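Local atomic coordinates of SAM-dependent methyltransferase (Geobacter sulfurreducens, PDB entry 5BP7), a protein that binds S-adenosyl-L-homocysteine, the spent form of the methyl donor, and probably transfers methyl groups from S-adenosylmethionine to an acceptor substrate. Residues 38-52 / 69-81. Numbering follows the deposited sequence.
Sequences RIHNPITPEKLTTLG and GSGEMLCTWARDH. With SAH (S-adenosyl-L-homocysteine), chain D.
At the amino-acid end of the S-adenosyl-L-homocysteine pocket, His40 meets Ser70 of the glycine-rich loop after strand 62-66. The NE2-H of His40 points at Ser70 OG (2.8 Å), nearly straight at 174° and in the ring plane; Glu34 takes ND1, so both ring nitrogens are engaged, and Gln97 also bonds Ser70 OG. This is consistent with the side chain steadying the backbone that binds the ligand: His40 N donates to carboxylate oxygen OXT at 2.8 Å, and Asn41 ND2 makes a weak bond to the other oxygen. A water lies 2.7 Å from Arg38 O and within bonding distance of OXT. Gly69 has a positive phi, which by itself favours glycine, and a CB there would also run into OXT.

Farther along, helices 45-52 and 72-81 cross at -57°, their axes 10.3 Å apart. Leu48, with CG anti to the backbone N (chi1 -165°), fits as a knob among Glu72, Met73, Thr76 and Trp77. Glu72 lays its CG against Leu48 CD2 (3.9 Å), while its carboxylate is salt-bridged to Arg101. The indole of Trp77 is sandwiched between Met73 CG and Gly52 CA, the latter a CH-pi contact 3.8 Å from the five-membered-ring centroid. Its NE1 reaches Leu48 O (3.1 Å) from the face opposite Gly52 N. Such a glycine-rich loop leading into a helix beside the cofactor carboxylate is characteristic of the first sequence motif of Rossmann-like class-one methyltransferases.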
ATOM      1  N   ARG A  38      -1.243  -3.276  10.743  1.00 35.21           N
ATOM      2  CA  ARG A  38      -0.081  -2.407  10.615  1.00 35.37           C
ATOM      3  C   ARG A  38       0.219  -2.099   9.150  1.00 34.46           C
ATOM      4  O   ARG A  38       0.617  -0.997   8.818  1.00 34.22           O
ATOM      5  CB  ARG A  38       1.155  -3.036  11.249  1.00 35.91           C
ATOM      6  CG  ARG A  38       1.110  -3.032  12.760  1.00 37.14           C
ATOM      7  CD  ARG A  38       2.304  -3.791  13.306  1.00 37.76           C
ATOM      8  NE  ARG A  38       2.321  -3.705  14.758  1.00 39.78           N
ATOM      9  CZ  ARG A  38       3.094  -4.427  15.557  1.00 41.18           C
ATOM     10  NH1 ARG A  38       3.941  -5.337  15.073  1.00 41.34           N
ATOM     11  NH2 ARG A  38       3.032  -4.235  16.856  1.00 43.03           N
ATOM     12  N   ILE A  39       0.069  -3.114   8.299  1.00 34.08           N
ATOM     13  CA  ILE A  39       0.391  -3.026   6.884  1.00 33.85           C
ATOM     14  C   ILE A  39      -0.908  -3.257   6.137  1.00 34.04           C
ATOM     15  O   ILE A  39      -1.529  -4.310   6.266  1.00 34.10           O
ATOM     16  CB  ILE A  39       1.462  -4.081   6.464  1.00 33.19           C
ATOM     17  CG1 ILE A  39       2.771  -3.849   7.235  1.00 33.08           C
ATOM     18  CG2 ILE A  39       1.733  -4.001   4.964  1.00 33.18           C
ATOM     19  CD1 ILE A  39       3.764  -5.002   7.161  1.00 33.04           C
ATOM     20  N   HIS A  40      -1.294  -2.282   5.326  1.00 34.34           N
ATOM     21  CA  HIS A  40      -2.551  -2.339   4.565  1.00 35.24           C
ATOM     22  C   HIS A  40      -2.319  -2.814   3.126  1.00 35.58           C
ATOM     23  O   HIS A  40      -2.756  -2.188   2.159  1.00 35.75           O
ATOM     24  CB  HIS A  40      -3.208  -0.961   4.585  1.00 35.82           C
ATOM     25  CG  HIS A  40      -3.485  -0.454   5.954  1.00 35.96           C
ATOM     26  ND1 HIS A  40      -4.679  -0.679   6.599  1.00 36.80           N
ATOM     27  CD2 HIS A  40      -2.718   0.246   6.819  1.00 36.34           C
ATOM     28  CE1 HIS A  40      -4.644  -0.125   7.797  1.00 37.03           C
ATOM     29  NE2 HIS A  40      -3.463   0.444   7.956  1.00 37.12           N
ATOM     30  N   ASN A  41      -1.633  -3.935   3.006  1.00 35.33           N
ATOM     31  CA  ASN A  41      -1.202  -4.470   1.733  1.00 36.13           C
ATOM     32  C   ASN A  41      -0.838  -5.926   1.923  1.00 36.29           C
ATOM     33  O   ASN A  41      -0.528  -6.329   3.056  1.00 35.55           O
ATOM     34  CB  ASN A  41       0.062  -3.748   1.242  1.00 36.56           C
ATOM     35  CG  ASN A  41      -0.257  -2.546   0.411  1.00 38.04           C
ATOM     36  OD1 ASN A  41      -1.123  -2.599  -0.453  1.00 39.43           O
ATOM     37  ND2 ASN A  41       0.464  -1.460   0.630  1.00 39.25           N
ATOM     38  N   PRO A  42      -0.774  -6.688   0.815  1.00 36.98           N
ATOM     39  CA  PRO A  42      -0.461  -8.101   0.929  1.00 38.03           C
ATOM     40  C   PRO A  42       1.024  -8.418   1.016  1.00 38.00           C
ATOM     41  O   PRO A  42       1.461  -9.382   0.423  1.00 41.20           O
ATOM     42  CB  PRO A  42      -1.105  -8.709  -0.334  1.00 38.73           C
ATOM     43  CG  PRO A  42      -1.054  -7.621  -1.333  1.00 39.19           C
ATOM     44  CD  PRO A  42      -1.144  -6.322  -0.568  1.00 38.34           C
ATOM     45  N   ILE A  43       1.787  -7.666   1.777  1.00 37.32           N
ATOM     46  CA  ILE A  43       3.142  -8.082   2.092  1.00 37.82           C
ATOM     47  C   ILE A  43       3.345  -8.207   3.584  1.00 36.36           C
ATOM     48  O   ILE A  43       2.785  -7.454   4.366  1.00 36.01           O
ATOM     49  CB  ILE A  43       4.212  -7.166   1.505  1.00 38.55           C
ATOM     50  CG1 ILE A  43       3.929  -5.723   1.845  1.00 39.13           C
ATOM     51  CG2 ILE A  43       4.295  -7.364  -0.005  1.00 39.91           C
ATOM     52  CD1 ILE A  43       5.201  -4.919   1.828  1.00 39.88           C
ATOM     53  N   THR A  44       4.162  -9.184   3.946  1.00 35.89           N
ATOM     54  CA  THR A  44       4.450  -9.497   5.336  1.00 35.42           C
ATOM     55  C   THR A  44       5.402  -8.472   5.935  1.00 34.61           C
ATOM     56  O   THR A  44       6.075  -7.726   5.190  1.00 34.34           O
ATOM     57  CB  THR A  44       5.088 -10.893   5.467  1.00 35.93           C
ATOM     58  OG1 THR A  44       6.295 -10.950   4.700  1.00 35.26           O
ATOM     59  CG2 THR A  44       4.134 -11.981   4.979  1.00 36.63           C
ATOM     60  N   PRO A  45       5.470  -8.419   7.281  1.00 34.14           N
ATOM     61  CA  PRO A  45       6.497  -7.608   7.939  1.00 33.50           C
ATOM     62  C   PRO A  45       7.915  -8.001   7.534  1.00 33.21           C
ATOM     63  O   PRO A  45       8.755  -7.114   7.351  1.00 33.07           O
ATOM     64  CB  PRO A  45       6.273  -7.888   9.429  1.00 34.78           C
ATOM     65  CG  PRO A  45       4.818  -8.270   9.527  1.00 35.20           C
ATOM     66  CD  PRO A  45       4.545  -9.030   8.262  1.00 35.01           C
ATOM     67  N   GLU A  46       8.173  -9.297   7.376  1.00 32.94           N
ATOM     68  CA  GLU A  46       9.491  -9.763   6.944  1.00 33.01           C
ATOM     69  C   GLU A  46       9.813  -9.212   5.548  1.00 32.30           C
ATOM     70  O   GLU A  46      10.942  -8.783   5.283  1.00 31.58           O
ATOM     71  CB  GLU A  46       9.601 -11.301   6.993  1.00 33.82           C
ATOM     72  N   LYS A  47       8.819  -9.199   4.663  1.00 32.56           N
ATOM     73  CA  LYS A  47       8.995  -8.616   3.311  1.00 32.86           C
ATOM     74  C   LYS A  47       9.230  -7.122   3.333  1.00 32.54           C
ATOM     75  O   LYS A  47      10.018  -6.609   2.545  1.00 32.49           O
ATOM     76  CB  LYS A  47       7.799  -8.898   2.397  1.00 33.47           C
ATOM     77  CG  LYS A  47       7.727 -10.306   1.905  1.00 34.32           C
ATOM     78  CD  LYS A  47       8.401 -10.438   0.559  1.00 34.88           C
ATOM     79  CE  LYS A  47       8.364 -11.880   0.083  1.00 35.76           C
ATOM     80  NZ  LYS A  47       7.079 -12.260  -0.555  1.00 36.45           N
ATOM     81  N   LEU A  48       8.537  -6.420   4.215  1.00 32.92           N
ATOM     82  CA  LEU A  48       8.740  -4.978   4.355  1.00 32.72           C
ATOM     83  C   LEU A  48      10.160  -4.635   4.818  1.00 32.78           C
ATOM     84  O   LEU A  48      10.766  -3.682   4.329  1.00 32.65           O
ATOM     85  CB  LEU A  48       7.700  -4.392   5.308  1.00 33.60           C
ATOM     86  CG  LEU A  48       7.534  -2.877   5.316  1.00 34.24           C
ATOM     87  CD1 LEU A  48       7.104  -2.349   3.954  1.00 34.29           C
ATOM     88  CD2 LEU A  48       6.505  -2.463   6.371  1.00 34.70           C
ATOM     89  N   THR A  49      10.675  -5.428   5.761  1.00 32.42           N
ATOM     90  CA  THR A  49      12.066  -5.373   6.190  1.00 32.30           C
ATOM     91  C   THR A  49      13.047  -5.663   5.059  1.00 31.86           C
ATOM     92  O   THR A  49      14.033  -4.963   4.885  1.00 32.11           O
ATOM     93  CB  THR A  49      12.322  -6.393   7.315  1.00 33.16           C
ATOM     94  OG1 THR A  49      11.476  -6.080   8.424  1.00 33.81           O
ATOM     95  CG2 THR A  49      13.799  -6.386   7.801  1.00 33.83           C
ATOM     96  N   THR A  50      12.789  -6.718   4.321  1.00 31.21           N
ATOM     97  CA  THR A  50      13.592  -7.071   3.156  1.00 31.51           C
ATOM     98  C   THR A  50      13.670  -5.891   2.180  1.00 31.22           C
ATOM     99  O   THR A  50      14.743  -5.568   1.670  1.00 32.17           O
ATOM    100  CB  THR A  50      13.004  -8.333   2.464  1.00 31.78           C
ATOM    101  OG1 THR A  50      13.213  -9.472   3.302  1.00 32.25           O
ATOM    102  CG2 THR A  50      13.644  -8.614   1.129  1.00 32.45           C
ATOM    103  N   LEU A  51      12.529  -5.274   1.916  1.00 30.63           N
ATOM    104  CA  LEU A  51      12.458  -4.140   1.006  1.00 30.68           C
ATOM    105  C   LEU A  51      13.350  -2.998   1.473  1.00 30.96           C
ATOM    106  O   LEU A  51      14.161  -2.487   0.698  1.00 30.63           O
ATOM    107  CB  LEU A  51      11.018  -3.652   0.833  1.00 30.38           C
ATOM    108  CG  LEU A  51      10.814  -2.412  -0.046  1.00 30.91           C
ATOM    109  CD1 LEU A  51      11.407  -2.565  -1.449  1.00 31.54           C
ATOM    110  CD2 LEU A  51       9.328  -2.124  -0.122  1.00 31.02           C
ATOM    111  N   GLY A  52      13.227  -2.645   2.749  1.00 30.97           N
ATOM    112  CA  GLY A  52      14.056  -1.600   3.341  1.00 31.59           C
ATOM    113  C   GLY A  52      15.536  -1.840   3.174  1.00 32.14           C
ATOM    114  O   GLY A  52      16.268  -0.936   2.781  1.00 32.48           O
ATOM    115  N   GLY A  69      -0.816   4.930   5.090  1.00 31.73           N
ATOM    116  CA  GLY A  69      -1.519   3.936   5.904  1.00 32.24           C
ATOM    117  C   GLY A  69      -1.357   4.205   7.381  1.00 32.31           C
ATOM    118  O   GLY A  69      -1.549   5.348   7.826  1.00 33.18           O
ATOM    119  N   SER A  70      -0.990   3.161   8.129  1.00 31.70           N
ATOM    120  CA  SER A  70      -0.693   3.266   9.541  1.00 31.73           C
ATOM    121  C   SER A  70       0.810   3.459   9.773  1.00 31.95           C
ATOM    122  O   SER A  70       1.325   3.186  10.855  1.00 32.18           O
ATOM    123  CB  SER A  70      -1.233   2.053  10.286  1.00 32.25           C
ATOM    124  OG  SER A  70      -2.656   1.999  10.170  1.00 33.63           O
ATOM    125  N   GLY A  71       1.522   3.931   8.746  1.00 32.06           N
ATOM    126  CA  GLY A  71       2.905   4.380   8.884  1.00 31.78           C
ATOM    127  C   GLY A  71       3.974   3.326   9.065  1.00 31.53           C
ATOM    128  O   GLY A  71       5.110   3.664   9.368  1.00 32.17           O
ATOM    129  N   GLU A  72       3.643   2.048   8.884  1.00 32.40           N
ATOM    130  CA  GLU A  72       4.588   0.974   9.242  1.00 32.01           C
ATOM    131  C   GLU A  72       5.928   1.050   8.486  1.00 32.12           C
ATOM    132  O   GLU A  72       6.997   0.832   9.074  1.00 31.83           O
ATOM    133  CB  GLU A  72       3.972  -0.392   9.030  1.00 32.29           C
ATOM    134  CG  GLU A  72       4.766  -1.532   9.679  1.00 33.21           C
ATOM    135  CD  GLU A  72       4.743  -1.537  11.202  1.00 33.79           C
ATOM    136  OE1 GLU A  72       4.103  -0.682  11.839  1.00 34.17           O
ATOM    137  OE2 GLU A  72       5.364  -2.434  11.787  1.00 35.13           O
HETATM  138  N   MSE A  73       5.858   1.369   7.202  1.00 32.15           N
HETATM  139  CA  MSE A  73       7.051   1.478   6.367  1.00 33.29           C
HETATM  140  C   MSE A  73       7.969   2.544   6.883  1.00 33.26           C
HETATM  141  O   MSE A  73       9.154   2.288   7.130  1.00 32.54           O
HETATM  142  CB  MSE A  73       6.662   1.747   4.919  1.00 35.16           C
HETATM  143  CG  MSE A  73       7.855   1.578   3.978  1.00 37.24           C
HETATM  144 SE   MSE A  73       7.242   1.883   2.120  1.00 41.96          SE
HETATM  145  CE  MSE A  73       7.338   3.838   2.142  1.00 38.44           C
ATOM    146  N   LEU A  74       7.432   3.753   7.074  1.00 33.15           N
ATOM    147  CA  LEU A  74       8.241   4.875   7.557  1.00 33.06           C
ATOM    148  C   LEU A  74       8.799   4.612   8.953  1.00 32.70           C
ATOM    149  O   LEU A  74       9.983   4.861   9.206  1.00 32.13           O
ATOM    150  CB  LEU A  74       7.446   6.195   7.528  1.00 33.83           C
ATOM    151  CG  LEU A  74       7.234   6.814   6.140  1.00 35.24           C
ATOM    152  CD1 LEU A  74       6.372   8.066   6.236  1.00 36.56           C
ATOM    153  CD2 LEU A  74       8.556   7.186   5.497  1.00 36.20           C
ATOM    154  N   CYS A  75       7.953   4.109   9.845  1.00 31.95           N
ATOM    155  CA  CYS A  75       8.367   3.906  11.221  1.00 32.58           C
ATOM    156  C   CYS A  75       9.453   2.857  11.346  1.00 32.14           C
ATOM    157  O   CYS A  75      10.480   3.094  11.986  1.00 32.90           O
ATOM    158  CB  CYS A  75       7.183   3.526  12.109  1.00 33.58           C
ATOM    159  SG  CYS A  75       6.040   4.887  12.438  1.00 34.33           S
ATOM    160  N   THR A  76       9.230   1.692  10.744  1.00 31.41           N
ATOM    161  CA  THR A  76      10.195   0.591  10.864  1.00 31.30           C
ATOM    162  C   THR A  76      11.545   0.924  10.159  1.00 31.13           C
ATOM    163  O   THR A  76      12.620   0.578  10.651  1.00 31.28           O
ATOM    164  CB  THR A  76       9.649  -0.733  10.316  1.00 31.15           C
ATOM    165  OG1 THR A  76       9.261  -0.575   8.940  1.00 30.41           O
ATOM    166  CG2 THR A  76       8.479  -1.239  11.151  1.00 31.06           C
ATOM    167  N   TRP A  77      11.471   1.623   9.041  1.00 29.85           N
ATOM    168  CA  TRP A  77      12.689   2.031   8.333  1.00 30.51           C
ATOM    169  C   TRP A  77      13.425   3.186   9.063  1.00 30.91           C
ATOM    170  O   TRP A  77      14.666   3.265   9.017  1.00 31.37           O
ATOM    171  CB  TRP A  77      12.374   2.411   6.874  1.00 29.75           C
ATOM    172  CG  TRP A  77      11.934   1.270   5.994  1.00 29.95           C
ATOM    173  CD1 TRP A  77      11.723  -0.031   6.360  1.00 30.39           C
ATOM    174  CD2 TRP A  77      11.569   1.355   4.609  1.00 29.90           C
ATOM    175  NE1 TRP A  77      11.273  -0.757   5.289  1.00 30.32           N
ATOM    176  CE2 TRP A  77      11.166   0.070   4.203  1.00 29.77           C
ATOM    177  CE3 TRP A  77      11.534   2.405   3.672  1.00 29.70           C
ATOM    178  CZ2 TRP A  77      10.764  -0.210   2.895  1.00 30.37           C
ATOM    179  CZ3 TRP A  77      11.130   2.126   2.368  1.00 29.59           C
ATOM    180  CH2 TRP A  77      10.744   0.831   1.993  1.00 29.98           C
ATOM    181  N   ALA A  78      12.678   4.072   9.725  1.00 30.36           N
ATOM    182  CA  ALA A  78      13.307   5.070  10.612  1.00 31.04           C
ATOM    183  C   ALA A  78      14.076   4.386  11.739  1.00 32.30           C
ATOM    184  O   ALA A  78      15.230   4.752  12.019  1.00 32.20           O
ATOM    185  CB  ALA A  78      12.287   6.040  11.166  1.00 30.86           C
ATOM    186  N   ARG A  79      13.454   3.372  12.342  1.00 32.22           N
ATOM    187  CA  ARG A  79      14.122   2.564  13.368  1.00 33.92           C
ATOM    188  C   ARG A  79      15.359   1.833  12.822  1.00 35.15           C
ATOM    189  O   ARG A  79      16.436   1.937  13.398  1.00 36.54           O
ATOM    190  CB  ARG A  79      13.156   1.550  13.964  1.00 34.42           C
ATOM    191  CG  ARG A  79      13.722   0.704  15.106  1.00 36.47           C
ATOM    192  CD  ARG A  79      12.777  -0.448  15.442  1.00 36.95           C
ATOM    193  NE  ARG A  79      12.623  -1.325  14.280  1.00 36.70           N
ATOM    194  CZ  ARG A  79      11.576  -2.104  14.007  1.00 37.11           C
ATOM    195  NH1 ARG A  79      10.538  -2.188  14.844  1.00 37.87           N
ATOM    196  NH2 ARG A  79      11.566  -2.829  12.888  1.00 36.19           N
ATOM    197  N   ASP A  80      15.217   1.133  11.698  1.00 34.10           N
ATOM    198  CA  ASP A  80      16.254   0.213  11.244  1.00 35.12           C
ATOM    199  C   ASP A  80      17.310   0.856  10.351  1.00 35.43           C
ATOM    200  O   ASP A  80      18.407   0.346  10.240  1.00 36.12           O
ATOM    201  CB  ASP A  80      15.611  -0.994  10.542  1.00 34.90           C
ATOM    202  CG  ASP A  80      14.712  -1.815  11.485  1.00 35.43           C
ATOM    203  OD1 ASP A  80      14.932  -1.786  12.709  1.00 37.06           O
ATOM    204  OD2 ASP A  80      13.743  -2.453  11.030  1.00 35.34           O
ATOM    205  N   HIS A  81      16.959   1.923   9.661  1.00 34.69           N
ATOM    206  CA  HIS A  81      17.880   2.549   8.700  1.00 35.80           C
ATOM    207  C   HIS A  81      18.248   4.011   9.025  1.00 36.00           C
ATOM    208  O   HIS A  81      19.101   4.591   8.366  1.00 36.70           O
ATOM    209  CB  HIS A  81      17.342   2.340   7.272  1.00 35.05           C
ATOM    210  CG  HIS A  81      17.105   0.896   6.946  1.00 35.68           C
ATOM    211  ND1 HIS A  81      18.128  -0.007   6.776  1.00 37.28           N
ATOM    212  CD2 HIS A  81      15.957   0.198   6.762  1.00 35.27           C
ATOM    213  CE1 HIS A  81      17.627  -1.199   6.494  1.00 37.39           C
ATOM    214  NE2 HIS A  81      16.310  -1.101   6.479  1.00 36.22           N
TER
HETATM  215  N   SAH D 301       1.077   2.162   1.796  1.00 41.33           N
HETATM  216  CA  SAH D 301       0.221   1.821   2.995  1.00 41.76           C
HETATM  217  CB  SAH D 301      -1.291   1.937   2.728  1.00 39.24           C
HETATM  218  CG  SAH D 301      -1.886   1.230   1.508  1.00 40.15           C
HETATM  219  SD  SAH D 301      -3.655   1.104   1.638  1.00 41.14           S
HETATM  220  C   SAH D 301       0.534   0.462   3.557  1.00 43.97           C
HETATM  221  O   SAH D 301       1.290  -0.314   2.967  1.00 44.11           O
HETATM  222  OXT SAH D 301       0.044   0.095   4.635  1.00 42.83           O
HETATM  223  C5' SAH D 301      -4.306   2.539   0.764  1.00 40.01           C
HETATM  224  C4' SAH D 301      -4.193   3.772   1.659  1.00 39.18           C
HETATM  225  O4' SAH D 301      -4.354   4.960   0.890  1.00 37.79           O
HETATM  226  C3' SAH D 301      -5.223   3.826   2.787  1.00 38.13           C
HETATM  227  O3' SAH D 301      -4.519   3.968   4.023  1.00 36.07           O
HETATM  228  C2' SAH D 301      -6.081   5.048   2.507  1.00 38.44           C
HETATM  229  O2' SAH D 301      -6.412   5.750   3.701  1.00 40.49           O
HETATM  230  C1' SAH D 301      -5.124   5.865   1.666  1.00 38.80           C
HETATM  231  N9  SAH D 301      -5.662   6.812   0.682  1.00 38.67           N
HETATM  232  C8  SAH D 301      -6.649   6.609  -0.244  1.00 39.14           C
HETATM  233  N7  SAH D 301      -6.839   7.668  -1.002  1.00 38.69           N
HETATM  234  C5  SAH D 301      -5.908   8.601  -0.552  1.00 37.66           C
HETATM  235  C6  SAH D 301      -5.602   9.924  -0.936  1.00 36.47           C
HETATM  236  N6  SAH D 301      -6.263  10.555  -1.932  1.00 35.92           N
HETATM  237  N1  SAH D 301      -4.617  10.589  -0.279  1.00 33.88           N
HETATM  238  C2  SAH D 301      -3.966   9.962   0.720  1.00 35.67           C
HETATM  239  N3  SAH D 301      -4.179   8.718   1.170  1.00 37.40           N
HETATM  240  C4  SAH D 301      -5.176   8.077   0.484  1.00 38.25           C
HETATM  241  O   HOH W   1       0.849   1.137   7.103  1.00 29.66           O
HETATM  242  O   HOH W   2      14.732  -3.169   6.709  1.00 31.12           O